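Periplasmic beta-glucosidase (Pseudomonas aeruginosa, PDB 6R5T) probably hydrolyses terminal, non-reducing beta-D-glucosyl residues with release of beta-D-glucose, as a periplasmic member of glycoside hydrolase family 3. Local coordinates at residues A[578-582]-A[667-673]; A[633-637]-A[691-695]; A[674-678]-A[688-692]; A[710-716]-A[728-733]. The protein carries 1 engineered substitution. All coordinates share one frame; numbering follows the deposited sequence.

Contact 1: residues A[578-582]-A[667-673]; sequences YNHLN and SRPVKEL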
loop_
_atom_site.group_PDB
_atom_site.type_symbol
_atom_site.label_atom_id
_atom_site.label_comp_id
_atom_site.label_asym_id
_atom_site.label_seq_id
_atom_site.Cartn_x
_atom_site.Cartn_y
_atom_site.Cartn_z
ATOM N N TYR A 578 11.389 6.839 -5.905
ATOM C CA TYR A 578 11.769 8.064 -6.637
ATOM C C TYR A 578 11.017 8.191 -7.987
ATOM O O TYR A 578 10.743 9.312 -8.401
ATOM C CB TYR A 578 13.289 8.144 -6.853
ATOM C CG TYR A 578 13.707 7.367 -8.063
ATOM C CD1 TYR A 578 13.883 5.993 -8.043
ATOM C CD2 TYR A 578 13.836 8.018 -9.286
ATOM C CE1 TYR A 578 14.187 5.281 -9.181
ATOM C CE2 TYR A 578 14.134 7.311 -10.430
ATOM C CZ TYR A 578 14.291 5.950 -10.392
ATOM O OH TYR A 578 14.471 5.242 -11.537
ATOM N N ASN A 579 10.644 7.086 -8.601
ATOM C CA ASN A 579 10.025 7.086 -9.955
ATOM C C ASN A 579 8.519 6.994 -9.813
ATOM O O ASN A 579 7.857 6.089 -10.397
ATOM C CB ASN A 579 10.639 6.011 -10.843
ATOM C CG ASN A 579 10.603 4.620 -10.249
ATOM O OD1 ASN A 579 10.585 4.434 -9.032
ATOM N ND2 ASN A 579 10.647 3.596 -11.114
ATOM N N HIS A 580 7.988 7.900 -9.021
ATOM C CA HIS A 580 6.529 8.028 -8.819
ATOM C C HIS A 580 5.930 8.947 -9.866
ATOM O O HIS A 580 6.627 9.684 -10.568
ATOM C CB HIS A 580 6.274 8.516 -7.388
ATOM C CG HIS A 580 6.894 9.834 -7.052
ATOM N ND1 HIS A 580 6.371 11.046 -7.480
ATOM C CD2 HIS A 580 8.070 10.142 -6.442
ATOM C CE1 HIS A 580 7.159 12.025 -7.048
ATOM N NE2 HIS A 580 8.190 11.521 -6.481
ATOM N N LEU A 581 4.612 8.938 -9.915
ATOM C CA LEU A 581 3.873 9.830 -10.853
ATOM C C LEU A 581 3.656 11.203 -10.208
ATOM O O LEU A 581 3.706 11.364 -8.945
ATOM C CB LEU A 581 2.547 9.192 -11.254
ATOM C CG LEU A 581 2.612 7.797 -11.866
ATOM C CD1 LEU A 581 1.255 7.376 -12.387
ATOM C CD2 LEU A 581 3.666 7.682 -12.948
ATOM N N ASN A 582 3.420 12.215 -11.037
ATOM C CA ASN A 582 3.374 13.595 -10.538
ATOM C C ASN A 582 2.082 13.851 -9.745
ATOM O O ASN A 582 2.100 14.657 -8.860
ATOM C CB ASN A 582 3.567 14.574 -11.710
ATOM C CG ASN A 582 4.052 15.926 -11.262
ATOM O OD1 ASN A 582 4.885 16.009 -10.349
ATOM N ND2 ASN A 582 3.521 16.972 -11.900
ATOM N N SER A 667 0.264 8.737 -17.757
ATOM C CA SER A 667 1.062 9.571 -16.836
ATOM C C SER A 667 2.374 8.836 -16.528
ATOM O O SER A 667 2.316 7.695 -16.040
ATOM C CB SER A 667 0.272 9.794 -15.569
ATOM O OG SER A 667 0.953 10.725 -14.745
ATOM N N ARG A 668 3.509 9.403 -16.912
ATOM C CA ARG A 668 4.818 8.728 -16.752
ATOM C C ARG A 668 5.534 9.324 -15.544
ATOM O O ARG A 668 5.287 10.442 -15.106
ATOM C CB ARG A 668 5.604 8.789 -18.060
ATOM C CG ARG A 668 4.870 7.999 -19.150
ATOM C CD ARG A 668 5.703 7.533 -20.289
ATOM N NE ARG A 668 6.837 6.748 -19.830
ATOM C CZ ARG A 668 7.982 6.631 -20.468
ATOM N NH1 ARG A 668 8.236 7.240 -21.631
ATOM N NH2 ARG A 668 8.920 5.848 -19.952
ATOM N N PRO A 669 6.469 8.562 -14.981
ATOM C CA PRO A 669 7.158 8.997 -13.780
ATOM C C PRO A 669 7.884 10.321 -13.927
ATOM O O PRO A 669 8.317 10.746 -14.994
ATOM C CB PRO A 669 8.118 7.871 -13.453
ATOM C CG PRO A 669 7.528 6.676 -14.133
ATOM C CD PRO A 669 6.868 7.200 -15.391
ATOM N N VAL A 670 8.048 10.985 -12.804
ATOM C CA VAL A 670 8.747 12.297 -12.782
ATOM C C VAL A 670 10.222 12.124 -13.201
ATOM O O VAL A 670 10.760 13.060 -13.831
ATOM C CB VAL A 670 8.620 12.973 -11.418
ATOM C CG1 VAL A 670 7.163 13.286 -11.124
ATOM C CG2 VAL A 670 9.256 12.131 -10.323
ATOM N N LYS A 671 10.797 10.951 -12.937
ATOM C CA LYS A 671 12.153 10.580 -13.378
ATOM C C LYS A 671 12.220 9.072 -13.485
ATOM O O LYS A 671 11.586 8.382 -12.646
ATOM C CB LYS A 671 13.202 10.861 -12.278
ATOM C CG LYS A 671 13.489 12.311 -12.116
ATOM C CD LYS A 671 14.687 12.555 -11.300
ATOM C CE LYS A 671 15.049 14.012 -11.351
ATOM N NZ LYS A 671 13.940 14.876 -10.898
ATOM N N GLU A 672 13.046 8.565 -14.392
ATOM C CA GLU A 672 13.298 7.126 -14.486
ATOM C C GLU A 672 14.800 6.944 -14.760
ATOM O O GLU A 672 15.297 7.578 -15.696
ATOM C CB GLU A 672 12.501 6.470 -15.605
ATOM C CG GLU A 672 11.000 6.457 -15.373
ATOM C CD GLU A 672 10.226 5.580 -16.355
ATOM O OE1 GLU A 672 10.132 6.022 -17.521
ATOM O OE2 GLU A 672 9.707 4.472 -15.972
ATOM N N LEU A 673 15.516 6.172 -13.960
ATOM C CA LEU A 673 16.957 5.945 -14.222
ATOM C C LEU A 673 17.139 5.324 -15.617
ATOM O O LEU A 673 16.471 4.307 -15.912
ATOM C CB LEU A 673 17.537 5.036 -13.168
ATOM C CG LEU A 673 19.044 4.854 -13.214
ATOM C CD1 LEU A 673 19.765 6.108 -12.768
ATOM C CD2 LEU A 673 19.422 3.711 -12.306
HETATM O O HOH W 1 11.632 3.558 -14.014
HETATM O O HOH W 2 3.384 11.801 -13.818
#
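Ser-667 opens the contact by laying its carbonyl O against a methyl of Leu-581, with O and CD2 3.4 Å apart. Its hydroxyl also bonds His-265 O of the second subunit. Water 2 gathers this end, accepting from Asn-582 N and donating to Ser-667 OG and Arg-668 O. The Arg-668 side chain leaves the interface for a salt bridge to Glu-672 and another to Asp-661, a magnesium-binding residue. Pro-669 is wedged between the Asn-579 carbonyl and Leu-581, its CD 4.1 Å from Leu-581 CD2.

Val-670 is central. Its N donates to His-580 O over 3.0 Å, nearly along the C=O axis. One branch, CG2, sits over a face of the His-580 imidazole, 3.9 Å from CE1. The ring's rotation is fixed by ND1, whose bond to Leu-581 O runs in the ring plane. CG1, beside the backbone N of Val-670 (chi1 -63°), makes a van der Waals contact with Asn-582 OD1 at 3.6 Å; Asn-582 ND2 donates to Lys-264 O of the second subunit.

Lys-671 turns its carbonyl O into the interface, where it is buried without a hydrogen-bond partner and lies 3.1 Å from Asn-579 CB. At Glu-672, OE2 receives a bond from water 1, which accepts from Asn-579 ND2. Leu-673 N then donates in the plane of the Tyr-578 ring to its OH, at 2.8 Å and 167°; Asp-145 also bonds that hydroxyl.

Here a loop of the family 3 C-terminal domain, with an inverse gamma turn centred on Asn-579, packs on the loop leading into strand 672-681, and on that strand's start, in the fibronectin type III-like domain.

Contact 2: residues A[633-637]-A[691-695]; sequences RGATL and FRLGE
Leu-637 and Leu-693 face each other as an antiparallel hydrogen-bonded pair, and Leu-637 buries more surface here than any other residue. Its N donates to Leu-693 O at 2.7 Å, almost straight at 175°, while Leu-693 N returns a bond to Leu-637 O at 2.8 Å. The leucine side chains run alongside each other in the same direction and touch through Leu-637 CD2 and Leu-693 CD1 at 4.0 Å. Leu-637 also meets Phe-730 of the facing sheet, and Leu-693 meets Leu-657 and Leu-659.

Glu-695 makes a contact of a different kind. Extended, with CG anti to the backbone N (chi1 -168°), it carries OE2 to 2.7 Å from Arg-633 NH1 in a salt bridge. The oxygen lies in the guanidinium plane, yet the nitrogen approaches from above the carboxylate, the two planes being 75° apart. NH1 has a second acceptor in Ala-709 O. At the backbone of Glu-695, water 3 accepts from its N and donates to Ala-635 O, spanning a place where the strands have begun to part.

Thr-636, on the other face from the leucines, sets CG2 between Leu-693 O and the Arg-692 side chain, 3.6 Å from its NE; the threonine stands across the arginine chain.

Here the antiparallel pairing of strands 636-645 and 686-694 gives way to a water bridge and an ion pair, at the end of one sheet of the fibronectin type III-like beta-sandwich.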
loop_
_atom_site.group_PDB
_atom_site.type_symbol
_atom_site.label_atom_id
_atom_site.label_comp_id
_atom_site.label_asym_id
_atom_site.label_seq_id
_atom_site.Cartn_x
_atom_site.Cartn_y
_atom_site.Cartn_z
ATOM N N ARG A 633 14.239 8.850 -35.233
ATOM C CA ARG A 633 14.078 7.390 -35.022
ATOM C C ARG A 633 15.250 6.653 -35.684
ATOM O O ARG A 633 15.598 7.010 -36.811
ATOM C CB ARG A 633 12.785 6.867 -35.637
ATOM C CG ARG A 633 11.530 7.633 -35.247
ATOM C CD ARG A 633 10.876 6.990 -34.055
ATOM N NE ARG A 633 9.683 7.741 -33.666
ATOM C CZ ARG A 633 8.881 7.411 -32.663
ATOM N NH1 ARG A 633 9.132 6.319 -31.958
ATOM N NH2 ARG A 633 7.854 8.187 -32.351
ATOM N N GLY A 634 15.791 5.661 -34.998
ATOM C CA GLY A 634 16.964 4.888 -35.421
ATOM C C GLY A 634 18.268 5.509 -34.965
ATOM O O GLY A 634 19.257 4.779 -34.972
ATOM N N ALA A 635 18.290 6.758 -34.483
ATOM C CA ALA A 635 19.540 7.436 -34.088
ATOM C C ALA A 635 19.726 7.331 -32.568
ATOM O O ALA A 635 18.779 6.992 -31.856
ATOM C CB ALA A 635 19.530 8.865 -34.541
ATOM N N THR A 636 20.937 7.639 -32.148
ATOM C CA THR A 636 21.382 7.745 -30.737
ATOM C C THR A 636 21.715 9.200 -30.481
ATOM O O THR A 636 22.176 9.937 -31.385
ATOM C CB THR A 636 22.564 6.807 -30.476
ATOM O OG1 THR A 636 22.002 5.496 -30.527
ATOM C CG2 THR A 636 23.212 6.952 -29.124
ATOM N N LEU A 637 21.463 9.593 -29.244
ATOM C CA LEU A 637 21.769 10.910 -28.674
ATOM C C LEU A 637 22.889 10.680 -27.657
ATOM O O LEU A 637 22.895 9.592 -27.004
ATOM C CB LEU A 637 20.471 11.379 -27.992
ATOM C CG LEU A 637 20.474 12.797 -27.450
ATOM C CD1 LEU A 637 19.648 13.691 -28.349
ATOM C CD2 LEU A 637 19.945 12.844 -26.029
ATOM N N PHE A 691 26.925 9.633 -21.885
ATOM C CA PHE A 691 25.801 8.698 -21.874
ATOM C C PHE A 691 25.249 8.648 -23.279
ATOM O O PHE A 691 25.042 9.706 -23.876
ATOM C CB PHE A 691 24.739 9.172 -20.889
ATOM C CG PHE A 691 25.184 9.180 -19.463
ATOM C CD1 PHE A 691 25.264 7.982 -18.768
ATOM C CD2 PHE A 691 25.471 10.338 -18.786
ATOM C CE1 PHE A 691 25.627 7.962 -17.434
ATOM C CE2 PHE A 691 25.821 10.316 -17.446
ATOM C CZ PHE A 691 25.900 9.126 -16.774
ATOM N N ARG A 692 24.857 7.455 -23.683
ATOM C CA ARG A 692 24.126 7.234 -24.939
ATOM C C ARG A 692 22.655 6.959 -24.619
ATOM O O ARG A 692 22.363 6.213 -23.650
ATOM C CB ARG A 692 24.736 6.049 -25.686
ATOM C CG ARG A 692 26.070 6.366 -26.338
ATOM C CD ARG A 692 26.587 5.226 -27.220
ATOM N NE ARG A 692 25.528 4.529 -27.945
ATOM C CZ ARG A 692 25.689 3.819 -29.053
ATOM N NH1 ARG A 692 26.881 3.708 -29.601
ATOM N NH2 ARG A 692 24.660 3.214 -29.624
ATOM N N LEU A 693 21.774 7.623 -25.361
ATOM C CA LEU A 693 20.321 7.403 -25.280
ATOM C C LEU A 693 19.781 7.134 -26.683
ATOM O O LEU A 693 20.143 7.867 -27.620
ATOM C CB LEU A 693 19.657 8.660 -24.718
ATOM C CG LEU A 693 19.948 8.938 -23.241
ATOM C CD1 LEU A 693 19.482 10.353 -22.875
ATOM C CD2 LEU A 693 19.279 7.873 -22.386
ATOM N N GLY A 694 18.954 6.110 -26.800
ATOM C CA GLY A 694 18.202 5.862 -28.037
ATOM C C GLY A 694 16.732 5.661 -27.744
ATOM O O GLY A 694 16.279 5.796 -26.561
ATOM N N GLU A 695 15.974 5.380 -28.794
ATOM C CA GLU A 695 14.515 5.170 -28.678
ATOM C C GLU A 695 14.206 4.103 -27.628
ATOM O O GLU A 695 13.179 4.226 -26.973
ATOM C CB GLU A 695 13.993 4.813 -30.058
ATOM C CG GLU A 695 12.499 4.850 -30.163
ATOM C CD GLU A 695 12.005 4.359 -31.513
ATOM O OE1 GLU A 695 12.851 4.100 -32.390
ATOM O OE2 GLU A 695 10.783 4.218 -31.659
HETATM O O HOH W 3 17.409 4.551 -31.036
#

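Contact 3: residues A[674-678]-A[688-692]; sequences RGFRK and EIVFR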
loop_
_atom_site.group_PDB
_atom_site.type_symbol
_atom_site.label_atom_id
_atom_site.label_comp_id
_atom_site.label_asym_id
_atom_site.label_seq_id
_atom_site.Cartn_x
_atom_site.Cartn_y
_atom_site.Cartn_z
ATOM N N ARG A 674 18.067 5.873 -16.385
ATOM C CA ARG A 674 18.370 5.330 -17.722
ATOM C C ARG A 674 19.877 5.254 -17.946
ATOM O O ARG A 674 20.270 4.834 -19.016
ATOM C CB ARG A 674 17.690 6.108 -18.849
ATOM C CG ARG A 674 16.199 5.873 -18.954
ATOM C CD ARG A 674 15.928 4.454 -19.331
ATOM N NE ARG A 674 14.522 4.202 -19.544
ATOM C CZ ARG A 674 13.707 3.668 -18.682
ATOM N NH1 ARG A 674 14.117 3.388 -17.454
ATOM N NH2 ARG A 674 12.469 3.381 -19.079
ATOM N N GLY A 675 20.715 5.551 -16.967
ATOM C CA GLY A 675 22.137 5.277 -17.105
ATOM C C GLY A 675 22.869 5.696 -15.864
ATOM O O GLY A 675 22.301 6.455 -15.048
ATOM N N PHE A 676 24.068 5.190 -15.702
ATOM C CA PHE A 676 24.903 5.639 -14.587
ATOM C C PHE A 676 26.358 5.308 -14.881
ATOM O O PHE A 676 26.636 4.462 -15.758
ATOM C CB PHE A 676 24.469 5.015 -13.264
ATOM C CG PHE A 676 24.510 3.519 -13.207
ATOM C CD1 PHE A 676 25.669 2.867 -12.831
ATOM C CD2 PHE A 676 23.383 2.789 -13.560
ATOM C CE1 PHE A 676 25.667 1.482 -12.739
ATOM C CE2 PHE A 676 23.403 1.400 -13.525
ATOM C CZ PHE A 676 24.560 0.769 -13.114
ATOM N N ARG A 677 27.226 6.019 -14.191
ATOM C CA ARG A 677 28.690 5.792 -14.341
ATOM C C ARG A 677 29.287 5.949 -12.960
ATOM O O ARG A 677 29.212 7.061 -12.398
ATOM C CB ARG A 677 29.356 6.766 -15.314
ATOM C CG ARG A 677 30.571 6.207 -16.064
ATOM C CD ARG A 677 30.154 5.244 -17.198
ATOM N NE ARG A 677 29.693 5.849 -18.461
ATOM C CZ ARG A 677 28.525 5.634 -19.064
ATOM N NH1 ARG A 677 27.589 4.830 -18.560
ATOM N NH2 ARG A 677 28.289 6.247 -20.211
ATOM N N LYS A 678 29.915 4.908 -12.459
ATOM C CA LYS A 678 30.690 5.062 -11.226
ATOM C C LYS A 678 32.113 5.415 -11.632
ATOM O O LYS A 678 32.702 4.690 -12.448
ATOM C CB LYS A 678 30.674 3.788 -10.425
ATOM C CG LYS A 678 31.402 3.946 -9.113
ATOM C CD LYS A 678 31.183 2.771 -8.264
ATOM C CE LYS A 678 31.519 2.949 -6.813
ATOM N NZ LYS A 678 31.697 1.545 -6.340
ATOM N N GLU A 688 35.296 13.168 -18.486
ATOM C CA GLU A 688 34.149 13.425 -19.372
ATOM C C GLU A 688 33.331 12.142 -19.394
ATOM O O GLU A 688 33.848 11.050 -19.658
ATOM C CB GLU A 688 34.531 13.813 -20.813
ATOM C CG GLU A 688 33.250 14.266 -21.553
ATOM C CD GLU A 688 33.266 14.999 -22.887
ATOM O OE1 GLU A 688 33.518 14.359 -23.915
ATOM O OE2 GLU A 688 32.879 16.191 -22.914
ATOM N N ILE A 689 32.069 12.270 -19.047
ATOM C CA ILE A 689 31.127 11.138 -19.048
ATOM C C ILE A 689 30.219 11.364 -20.242
ATOM O O ILE A 689 29.710 12.518 -20.435
ATOM C CB ILE A 689 30.394 11.070 -17.709
ATOM C CG1 ILE A 689 31.422 10.848 -16.598
ATOM C CG2 ILE A 689 29.359 9.976 -17.728
ATOM C CD1 ILE A 689 30.955 11.196 -15.264
ATOM N N VAL A 690 30.095 10.323 -21.052
ATOM C CA VAL A 690 29.213 10.334 -22.231
ATOM C C VAL A 690 28.177 9.246 -22.033
ATOM O O VAL A 690 28.554 8.073 -21.905
ATOM C CB VAL A 690 30.028 10.097 -23.503
ATOM C CG1 VAL A 690 29.136 10.209 -24.715
ATOM C CG2 VAL A 690 31.212 11.039 -23.573
ATOM N N PHE A 691 26.925 9.633 -21.885
ATOM C CA PHE A 691 25.801 8.698 -21.874
ATOM C C PHE A 691 25.249 8.648 -23.279
ATOM O O PHE A 691 25.042 9.706 -23.876
ATOM C CB PHE A 691 24.739 9.172 -20.889
ATOM C CG PHE A 691 25.184 9.180 -19.463
ATOM C CD1 PHE A 691 25.264 7.982 -18.768
ATOM C CD2 PHE A 691 25.471 10.338 -18.786
ATOM C CE1 PHE A 691 25.627 7.962 -17.434
ATOM C CE2 PHE A 691 25.821 10.316 -17.446
ATOM C CZ PHE A 691 25.900 9.126 -16.774
ATOM N N ARG A 692 24.857 7.455 -23.683
ATOM C CA ARG A 692 24.126 7.234 -24.939
ATOM C C ARG A 692 22.655 6.959 -24.619
ATOM O O ARG A 692 22.363 6.213 -23.650
ATOM C CB ARG A 692 24.736 6.049 -25.686
ATOM C CG ARG A 692 26.070 6.366 -26.338
ATOM C CD ARG A 692 26.587 5.226 -27.220
ATOM N NE ARG A 692 25.528 4.529 -27.945
ATOM C CZ ARG A 692 25.689 3.819 -29.053
ATOM N NH1 ARG A 692 26.881 3.708 -29.601
ATOM N NH2 ARG A 692 24.660 3.214 -29.624
HETATM O O HOH W 4 22.391 6.215 -20.653
HETATM O O HOH W 5 31.457 7.677 -20.484
HETATM O O HOH W 6 26.009 5.169 -22.088
#
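Arg-677 NH2 is met by two oxygens. Water 6 accepts from it at 3.1 Å and also accepts from Arg-692 N, tying the guanidinium to the facing backbone. Val-690 O lies in the guanidinium plane, but the bond is weak, bent to 121°, and its modelled length of 2.5 Å is doubtful. On the same group, NE donates to water 5, which in turn accepts from Val-690 N at 3.0 Å. NH1 turns back to its own strand and bonds Phe-676 O at 3.0 Å, coming from above the carbonyl plane. Bends at chi2 and chi3 fold the arginine across the gap, so that each of its three nitrogens finds an oxygen.

Beneath this polar cover lies Phe-691. Its CE1 sits over one face of the guanidinium, 3.9 Å from Arg-677 NH1, but the planes are 55° apart, which is no parallel stack. The same CE1 reaches Phe-676 N at 3.6 Å. Ile-689 CG2 lies over a face of the phenyl ring and also touches Arg-677 CB at 4.0 Å. Farther along, water 4 donates to both Arg-674 O and Arg-692 O, next to the classic beta bulge in which Arg-674 and Gly-675 both face Leu-657.

The axes of the two short strand segments come no closer than 7.9 Å and no backbone hydrogen bond joins them directly, as expected of edge strands from the two different sheets of a sandwich. The chemistry implies a wetted seam: an arginine and bridging waters serve the edge backbone groups, while Phe-691 and Ile-689 close the apolar interior below.

Contact 4: residues A[710-716]-A[728-733]; sequences EPGEFKV and RSFTLL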
loop_
_atom_site.group_PDB
_atom_site.type_symbol
_atom_site.label_atom_id
_atom_site.label_comp_id
_atom_site.label_asym_id
_atom_site.label_seq_id
_atom_site.Cartn_x
_atom_site.Cartn_y
_atom_site.Cartn_z
ATOM N N GLU A 710 6.607 7.873 -28.009
ATOM C CA GLU A 710 5.796 8.887 -28.694
ATOM C C GLU A 710 6.657 10.099 -29.018
ATOM O O GLU A 710 7.474 10.549 -28.203
ATOM C CB GLU A 710 4.597 9.272 -27.840
ATOM C CG GLU A 710 3.732 8.071 -27.523
ATOM C CD GLU A 710 2.655 8.319 -26.496
ATOM O OE1 GLU A 710 2.883 9.121 -25.580
ATOM O OE2 GLU A 710 1.580 7.719 -26.650
ATOM N N PRO A 711 6.484 10.696 -30.220
ATOM C CA PRO A 711 7.214 11.911 -30.523
ATOM C C PRO A 711 6.865 13.005 -29.521
ATOM O O PRO A 711 5.755 13.028 -28.964
ATOM C CB PRO A 711 6.740 12.295 -31.944
ATOM C CG PRO A 711 5.368 11.598 -32.085
ATOM C CD PRO A 711 5.439 10.364 -31.218
ATOM N N GLY A 712 7.800 13.912 -29.305
ATOM C CA GLY A 712 7.669 14.994 -28.332
ATOM C C GLY A 712 8.890 15.153 -27.459
ATOM O O GLY A 712 9.961 14.562 -27.715
ATOM N N GLU A 713 8.710 15.957 -26.411
ATOM C CA GLU A 713 9.798 16.345 -25.533
ATOM C C GLU A 713 10.221 15.163 -24.654
ATOM O O GLU A 713 9.351 14.427 -24.144
ATOM C CB GLU A 713 9.360 17.491 -24.616
ATOM C CG GLU A 713 10.495 18.026 -23.763
ATOM C CD GLU A 713 10.084 19.143 -22.818
ATOM O OE1 GLU A 713 8.854 19.403 -22.732
ATOM O OE2 GLU A 713 10.981 19.758 -22.195
ATOM N N PHE A 714 11.512 15.042 -24.427
ATOM C CA PHE A 714 12.073 14.258 -23.301
ATOM C C PHE A 714 13.002 15.161 -22.527
ATOM O O PHE A 714 13.737 15.958 -23.129
ATOM C CB PHE A 714 12.805 13.028 -23.807
ATOM C CG PHE A 714 11.878 12.012 -24.379
ATOM C CD1 PHE A 714 11.491 12.086 -25.704
ATOM C CD2 PHE A 714 11.337 11.008 -23.598
ATOM C CE1 PHE A 714 10.609 11.167 -26.222
ATOM C CE2 PHE A 714 10.409 10.112 -24.115
ATOM C CZ PHE A 714 10.059 10.180 -25.437
ATOM N N LYS A 715 13.005 15.010 -21.210
ATOM C CA LYS A 715 13.904 15.770 -20.333
ATOM C C LYS A 715 14.941 14.786 -19.832
ATOM O O LYS A 715 14.589 13.664 -19.382
ATOM C CB LYS A 715 13.160 16.400 -19.143
ATOM C CG LYS A 715 12.103 17.401 -19.530
ATOM C CD LYS A 715 11.481 18.093 -18.313
ATOM C CE LYS A 715 11.031 19.481 -18.717
ATOM N NZ LYS A 715 10.335 20.181 -17.617
ATOM N N VAL A 716 16.193 15.179 -19.919
ATOM C CA VAL A 716 17.373 14.405 -19.502
ATOM C C VAL A 716 17.914 15.075 -18.258
ATOM O O VAL A 716 18.225 16.267 -18.305
ATOM C CB VAL A 716 18.443 14.347 -20.613
ATOM C CG1 VAL A 716 19.620 13.541 -20.125
ATOM C CG2 VAL A 716 17.880 13.765 -21.899
ATOM N N ARG A 728 18.222 19.031 -19.300
ATOM C CA ARG A 728 18.107 19.619 -20.659
ATOM C C ARG A 728 17.108 18.792 -21.442
ATOM O O ARG A 728 16.954 17.590 -21.155
ATOM C CB ARG A 728 19.434 19.534 -21.403
ATOM C CG ARG A 728 20.563 20.279 -20.718
ATOM C CD ARG A 728 20.306 21.751 -20.711
ATOM N NE ARG A 728 20.873 22.368 -21.879
ATOM C CZ ARG A 728 20.819 23.687 -22.110
ATOM N NH1 ARG A 728 21.381 24.202 -23.194
ATOM N NH2 ARG A 728 20.181 24.482 -21.267
ATOM N N SER A 729 16.479 19.406 -22.434
ATOM C CA SER A 729 15.426 18.722 -23.199
ATOM C C SER A 729 15.865 18.435 -24.632
ATOM O O SER A 729 16.670 19.179 -25.176
ATOM C CB SER A 729 14.153 19.505 -23.192
ATOM O OG SER A 729 13.659 19.521 -21.857
ATOM N N PHE A 730 15.296 17.391 -25.197
ATOM C CA PHE A 730 15.352 17.183 -26.658
ATOM C C PHE A 730 13.968 16.770 -27.126
ATOM O O PHE A 730 13.089 16.431 -26.335
ATOM C CB PHE A 730 16.429 16.181 -27.038
ATOM C CG PHE A 730 16.120 14.760 -26.647
ATOM C CD1 PHE A 730 16.475 14.295 -25.393
ATOM C CD2 PHE A 730 15.506 13.884 -27.522
ATOM C CE1 PHE A 730 16.199 12.996 -25.022
ATOM C CE2 PHE A 730 15.221 12.587 -27.142
ATOM C CZ PHE A 730 15.580 12.149 -25.885
ATOM N N THR A 731 13.777 16.785 -28.432
ATOM C CA THR A 731 12.534 16.343 -29.053
ATOM C C THR A 731 12.784 15.099 -29.897
ATOM O O THR A 731 13.687 15.092 -30.734
ATOM C CB THR A 731 11.957 17.453 -29.931
ATOM O OG1 THR A 731 11.687 18.590 -29.126
ATOM C CG2 THR A 731 10.682 17.021 -30.600
ATOM N N LEU A 732 12.018 14.044 -29.640
ATOM C CA LEU A 732 11.994 12.849 -30.512
ATOM C C LEU A 732 11.068 13.179 -31.673
ATOM O O LEU A 732 9.908 13.614 -31.435
ATOM C CB LEU A 732 11.452 11.646 -29.741
ATOM C CG LEU A 732 11.386 10.334 -30.504
ATOM C CD1 LEU A 732 12.792 9.858 -30.858
ATOM C CD2 LEU A 732 10.648 9.281 -29.693
ATOM N N LEU A 733 11.542 12.928 -32.895
ATOM C CA LEU A 733 10.755 13.196 -34.135
ATOM C C LEU A 733 9.793 12.032 -34.458
ATOM O O LEU A 733 10.128 10.917 -34.023
ATOM C CB LEU A 733 11.753 13.437 -35.272
ATOM C CG LEU A 733 12.718 14.595 -35.034
ATOM C CD1 LEU A 733 13.802 14.698 -36.112
ATOM C CD2 LEU A 733 11.973 15.907 -34.884
#
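The C-terminal beta hairpin of strands 712-719 and 725-732 is held here by three antiparallel hydrogen-bonded pairs: Gly-712 with Leu-732, Phe-714 with Phe-730 and Val-716 with Arg-728. In the middle pair Phe-714 N donates to Phe-730 O at 2.8 Å, and Phe-730 N returns a bond to Phe-714 O at 3.0 Å.

Phe-730 takes a first torsion of 71°, with CG between its backbone N and carbonyl carbon, which carries its ring under the neighbouring strand. Phe-714 CB rests over a face of that ring, 3.6 Å from CZ, and Val-716 CG2 comes at its edge, 3.6 Å from CE1. The two phenyl rings are tilted by only 21° but displaced along their planes, so little of one covers the other. Phe-714 offers its own edge to Leu-732, with CE1 and CB 3.7 Å apart.

On the other face, Ser-729 OG donates to Glu-713 OE2 at 2.7 Å, and the carboxylate oxygen receives it on its anti lone pair.

Beyond the hairpin, Phe-730 and Leu-732 pack on Leu-631 of strand 630-631, Phe-714 touches the magnesium-binding Asp-661, and Val-716 meets Leu-657 and Leu-659 of strand 651-660.

How the contacts relate
Contacts 2, 3 and 4 all hold together the fibronectin type III-like sandwich, whereas contact 1 fastens it to the rest of the enzyme and reaches the second subunit. None is wholly core: contact 1 is half buried, contact 3 has no fully exposed residue among those that touch, while contacts 2 and 4 each reach the surface. Contact 4 is paired in regular register from Gly-712 to Val-716; contact 2, in the other sheet, is paired only at its inner end; contact 3 spans both sheets and relies on waters. Contacts 2 and 3 share Phe-691 and Arg-692, while contacts 1 and 3 both use strand 672-681. Between the sheets, Leu-693 of contact 2 meets Val-716 of contact 4 in a common apolar core.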